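Local coordinates for probable dipeptidase (Pseudomonas aeruginosa, PDB 3B40), which probably works as a metal-dependent dipeptidase of the renal (membrane) dipeptidase family, hydrolysing dipeptides, at residues Y7-H19 against I375-D389. The protein carries 11 engineered substitutions. Sequence-based numbering, arbitrary orientation.
Sequences YPRKVMQHAEELH and IRNVTAELITRGYSD. Engineered in segment 7-19: Gln13 (natural residue Lys). With CA (calcium ion), chain E; CD (cadmium ion), chain B.
The axes of helices 9-19 and 375-385 come within 8.7 Å at their closest approach, their N-to-C directions 118° apart, and Ala15 and Ala380 are the residues whose CA atoms lie nearest, at 5.6 Å. The close approach thus falls between two alanines; Ala15 sits as a knob among Arg376, Thr379, Ala380 and Ile383. Beside it, Val11 CG1 packs on Ile383 CG2. At one end the Tyr7 ring lies over Ala380, whose CB stands 3.8 Å from the ring centroid over the face, a CH-pi contact. Tyr7 OH donates to the anti lone pair of Glu381 OE1 (2.6 Å), and Arg385 grips the other carboxylate oxygen side-on through NE and NH2, so both oxygens of Glu381 are engaged. At the far end His19 NE2 and Thr379 OG1 form a nearly straight hydrogen bond (172°); Thr379 OG1 is also bonded to Trp396, whose ring meets His19 edge-to-face. Arg376 runs its CG and CD along His19 and sets a guanidinium face over Glu16 CG, and a water links its NH1 to Glu16 O. With CG anti to the backbone N (chi1 -175°), His14 turns its ring under Ile383 CD1 and sends NE2 to a calcium ion at 2.4 Å. Both carboxylate oxygens of Asp389 and a water also bind this ion, and Leu18 CD1 packs against the carboxylate carbon. The arrangement is a single knob-in-hole contact between crossing helices of the TIM-barrel-clan M19 fold, one N-terminal and one near the C-terminus, cross-linked at the periphery by a calcium site.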
# COMPACT_ATOMS: atom_id res chain seq x y z
N TYR A 7 5.53 -4.90 -26.47
CA TYR A 7 4.40 -4.13 -27.08
C TYR A 7 4.79 -3.60 -28.47
O TYR A 7 5.93 -3.21 -28.67
CB TYR A 7 3.95 -2.98 -26.12
CG TYR A 7 3.38 -3.52 -24.82
CD1 TYR A 7 2.07 -4.02 -24.76
CD2 TYR A 7 4.16 -3.58 -23.65
CE1 TYR A 7 1.53 -4.55 -23.56
CE2 TYR A 7 3.63 -4.11 -22.44
CZ TYR A 7 2.31 -4.59 -22.42
OH TYR A 7 1.77 -5.11 -21.27
N PRO A 8 3.84 -3.60 -29.43
CA PRO A 8 4.14 -2.91 -30.71
C PRO A 8 4.61 -1.47 -30.44
O PRO A 8 4.22 -0.89 -29.41
CB PRO A 8 2.78 -2.87 -31.41
CG PRO A 8 2.00 -4.03 -30.83
CD PRO A 8 2.49 -4.19 -29.41
N ARG A 9 5.42 -0.90 -31.34
CA ARG A 9 5.88 0.50 -31.17
C ARG A 9 4.72 1.47 -31.21
O ARG A 9 4.74 2.47 -30.52
CB ARG A 9 6.93 0.91 -32.22
CG ARG A 9 8.35 0.49 -31.88
CD ARG A 9 9.24 0.51 -33.13
NE ARG A 9 10.02 -0.72 -33.21
CZ ARG A 9 9.89 -1.65 -34.16
NH1 ARG A 9 9.02 -1.49 -35.14
NH2 ARG A 9 10.66 -2.74 -34.11
N LYS A 10 3.70 1.17 -32.02
CA LYS A 10 2.53 2.04 -32.10
C LYS A 10 1.88 2.22 -30.72
O LYS A 10 1.46 3.31 -30.39
CB LYS A 10 1.50 1.49 -33.08
CG LYS A 10 0.94 0.13 -32.66
CD LYS A 10 -0.36 -0.30 -33.40
CE LYS A 10 -0.52 -1.83 -33.37
NZ LYS A 10 -1.29 -2.43 -32.20
N VAL A 11 1.78 1.13 -29.95
CA VAL A 11 1.19 1.15 -28.60
C VAL A 11 2.12 1.89 -27.61
O VAL A 11 1.64 2.75 -26.89
CB VAL A 11 0.79 -0.28 -28.10
CG1 VAL A 11 0.26 -0.26 -26.66
CG2 VAL A 11 -0.29 -0.85 -29.01
N MET A 12 3.43 1.58 -27.63
CA MET A 12 4.44 2.24 -26.77
C MET A 12 4.45 3.75 -27.00
O MET A 12 4.54 4.53 -26.06
CB MET A 12 5.86 1.69 -27.04
CG MET A 12 6.09 0.18 -26.75
SD MET A 12 7.70 -0.48 -27.34
CE MET A 12 8.85 0.49 -26.38
N GLN A 13 4.39 4.14 -28.28
CA GLN A 13 4.35 5.56 -28.68
C GLN A 13 3.10 6.24 -28.18
O GLN A 13 3.13 7.35 -27.69
CB GLN A 13 4.38 5.69 -30.22
CG GLN A 13 5.76 5.47 -30.86
CD GLN A 13 6.82 6.37 -30.26
OE1 GLN A 13 6.64 7.60 -30.16
NE2 GLN A 13 7.94 5.76 -29.82
N HIS A 14 1.97 5.56 -28.33
CA HIS A 14 0.72 6.05 -27.78
C HIS A 14 0.82 6.24 -26.26
O HIS A 14 0.38 7.25 -25.74
CB HIS A 14 -0.37 5.07 -28.16
CG HIS A 14 -1.74 5.49 -27.76
ND1 HIS A 14 -2.81 4.62 -27.80
CD2 HIS A 14 -2.23 6.66 -27.29
CE1 HIS A 14 -3.90 5.24 -27.38
NE2 HIS A 14 -3.58 6.48 -27.07
N ALA A 15 1.42 5.28 -25.55
CA ALA A 15 1.59 5.37 -24.09
C ALA A 15 2.44 6.60 -23.76
O ALA A 15 2.10 7.38 -22.87
CB ALA A 15 2.25 4.10 -23.55
N GLU A 16 3.55 6.78 -24.48
CA GLU A 16 4.45 7.93 -24.23
C GLU A 16 3.78 9.26 -24.51
O GLU A 16 3.83 10.17 -23.69
CB GLU A 16 5.78 7.76 -25.00
CG GLU A 16 6.57 6.54 -24.52
CD GLU A 16 7.64 6.10 -25.50
OE1 GLU A 16 7.75 6.70 -26.61
OE2 GLU A 16 8.37 5.17 -25.14
N GLU A 17 3.06 9.36 -25.63
CA GLU A 17 2.33 10.59 -25.95
C GLU A 17 1.34 10.96 -24.86
O GLU A 17 1.21 12.15 -24.49
CB GLU A 17 1.63 10.47 -27.32
CG GLU A 17 2.58 10.56 -28.50
CD GLU A 17 3.31 11.93 -28.57
OE1 GLU A 17 2.71 12.98 -28.24
OE2 GLU A 17 4.50 11.96 -28.94
N LEU A 18 0.66 9.96 -24.31
CA LEU A 18 -0.35 10.20 -23.27
C LEU A 18 0.31 10.71 -21.96
O LEU A 18 -0.17 11.67 -21.32
CB LEU A 18 -1.24 8.94 -23.08
CG LEU A 18 -2.47 8.97 -22.15
CD1 LEU A 18 -3.61 9.93 -22.65
CD2 LEU A 18 -2.99 7.55 -21.89
N HIS A 19 1.44 10.10 -21.61
CA HIS A 19 2.15 10.51 -20.40
C HIS A 19 2.95 11.80 -20.51
O HIS A 19 3.47 12.27 -19.48
CB HIS A 19 3.02 9.39 -19.86
CG HIS A 19 2.24 8.31 -19.20
ND1 HIS A 19 1.78 8.41 -17.90
CD2 HIS A 19 1.81 7.11 -19.66
CE1 HIS A 19 1.12 7.30 -17.59
NE2 HIS A 19 1.12 6.50 -18.63
N ILE A 375 6.20 2.96 -15.47
CA ILE A 375 4.73 3.14 -15.42
C ILE A 375 4.02 3.10 -16.78
O ILE A 375 2.88 2.65 -16.88
CB ILE A 375 4.32 4.43 -14.64
CG1 ILE A 375 4.78 5.71 -15.38
CG2 ILE A 375 4.88 4.37 -13.21
CD1 ILE A 375 3.94 6.98 -15.00
N ARG A 376 4.69 3.56 -17.84
CA ARG A 376 4.05 3.62 -19.14
C ARG A 376 3.81 2.22 -19.71
O ARG A 376 2.98 2.05 -20.59
CB ARG A 376 4.84 4.51 -20.11
CG ARG A 376 5.00 5.94 -19.53
CD ARG A 376 5.86 6.86 -20.36
NE ARG A 376 7.21 6.32 -20.45
CZ ARG A 376 8.26 6.98 -20.91
NH1 ARG A 376 8.13 8.23 -21.35
NH2 ARG A 376 9.42 6.37 -20.95
N ASN A 377 4.57 1.24 -19.24
CA ASN A 377 4.34 -0.17 -19.51
C ASN A 377 2.95 -0.63 -19.03
O ASN A 377 2.31 -1.43 -19.70
CB ASN A 377 5.40 -1.03 -18.84
CG ASN A 377 6.74 -0.97 -19.55
OD1 ASN A 377 6.89 -0.28 -20.58
ND2 ASN A 377 7.73 -1.71 -19.03
N VAL A 378 2.50 -0.10 -17.89
CA VAL A 378 1.17 -0.40 -17.34
C VAL A 378 0.17 0.21 -18.29
O VAL A 378 -0.79 -0.46 -18.73
CB VAL A 378 0.95 0.20 -15.88
CG1 VAL A 378 -0.45 -0.12 -15.37
CG2 VAL A 378 2.00 -0.32 -14.89
N THR A 379 0.43 1.46 -18.67
CA THR A 379 -0.42 2.13 -19.65
C THR A 379 -0.51 1.41 -21.00
O THR A 379 -1.57 1.36 -21.62
CB THR A 379 -0.00 3.61 -19.84
OG1 THR A 379 -0.08 4.26 -18.57
CG2 THR A 379 -0.93 4.31 -20.83
N ALA A 380 0.60 0.85 -21.45
CA ALA A 380 0.63 0.07 -22.70
C ALA A 380 -0.28 -1.17 -22.64
O ALA A 380 -0.95 -1.50 -23.63
CB ALA A 380 2.04 -0.35 -23.01
N GLU A 381 -0.27 -1.87 -21.51
CA GLU A 381 -1.20 -3.01 -21.29
C GLU A 381 -2.66 -2.55 -21.24
O GLU A 381 -3.52 -3.23 -21.79
CB GLU A 381 -0.83 -3.81 -20.04
CG GLU A 381 -1.64 -5.12 -19.81
CD GLU A 381 -1.56 -6.14 -20.95
OE1 GLU A 381 -0.54 -6.18 -21.67
OE2 GLU A 381 -2.53 -6.91 -21.11
N LEU A 382 -2.92 -1.44 -20.55
CA LEU A 382 -4.25 -0.79 -20.56
C LEU A 382 -4.73 -0.40 -21.97
O LEU A 382 -5.87 -0.72 -22.38
CB LEU A 382 -4.29 0.42 -19.63
CG LEU A 382 -4.18 0.14 -18.13
CD1 LEU A 382 -3.80 1.43 -17.34
CD2 LEU A 382 -5.48 -0.51 -17.65
N ILE A 383 -3.89 0.28 -22.73
CA ILE A 383 -4.21 0.56 -24.14
C ILE A 383 -4.61 -0.74 -24.89
O ILE A 383 -5.67 -0.83 -25.52
CB ILE A 383 -3.02 1.27 -24.85
CG1 ILE A 383 -2.86 2.69 -24.32
CG2 ILE A 383 -3.23 1.31 -26.36
CD1 ILE A 383 -1.49 3.33 -24.62
N THR A 384 -3.77 -1.75 -24.76
CA THR A 384 -3.95 -3.03 -25.43
C THR A 384 -5.31 -3.68 -25.09
O THR A 384 -5.95 -4.30 -25.95
CB THR A 384 -2.76 -3.94 -25.06
OG1 THR A 384 -1.56 -3.32 -25.54
CG2 THR A 384 -2.89 -5.34 -25.66
N ARG A 385 -5.77 -3.51 -23.86
CA ARG A 385 -7.06 -4.09 -23.48
C ARG A 385 -8.25 -3.27 -23.88
O ARG A 385 -9.38 -3.72 -23.70
CB ARG A 385 -7.11 -4.37 -22.00
CG ARG A 385 -6.06 -5.33 -21.66
CD ARG A 385 -6.56 -6.40 -20.76
NE ARG A 385 -5.40 -7.09 -20.27
CZ ARG A 385 -5.41 -7.91 -19.24
NH1 ARG A 385 -6.53 -8.13 -18.56
NH2 ARG A 385 -4.29 -8.48 -18.89
N GLY A 386 -8.03 -2.07 -24.39
CA GLY A 386 -9.12 -1.25 -24.91
C GLY A 386 -9.60 -0.10 -24.02
O GLY A 386 -10.66 0.47 -24.29
N TYR A 387 -8.84 0.23 -22.98
CA TYR A 387 -9.15 1.43 -22.18
C TYR A 387 -8.89 2.73 -22.97
O TYR A 387 -7.88 2.85 -23.67
CB TYR A 387 -8.34 1.43 -20.88
CG TYR A 387 -8.80 0.40 -19.88
CD1 TYR A 387 -8.32 -0.91 -19.92
CD2 TYR A 387 -9.74 0.73 -18.89
CE1 TYR A 387 -8.73 -1.86 -18.99
CE2 TYR A 387 -10.18 -0.22 -17.96
CZ TYR A 387 -9.66 -1.51 -18.02
OH TYR A 387 -10.10 -2.46 -17.12
N SER A 388 -9.78 3.70 -22.81
CA SER A 388 -9.64 4.97 -23.48
C SER A 388 -8.65 5.82 -22.73
O SER A 388 -8.33 5.53 -21.59
CB SER A 388 -10.98 5.68 -23.55
OG SER A 388 -11.39 6.06 -22.25
N ASP A 389 -8.18 6.88 -23.37
CA ASP A 389 -7.32 7.86 -22.72
C ASP A 389 -7.94 8.46 -21.47
O ASP A 389 -7.28 8.53 -20.43
CB ASP A 389 -6.92 8.94 -23.71
CG ASP A 389 -5.97 8.45 -24.77
OD1 ASP A 389 -5.53 7.26 -24.75
OD2 ASP A 389 -5.65 9.30 -25.64
CA CA E . -4.56 8.67 -27.02
CD CD B . 4.81 14.20 -28.33
O HOH W 1 5.86 10.04 -21.96
O HOH W 2 -2.68 10.08 -26.44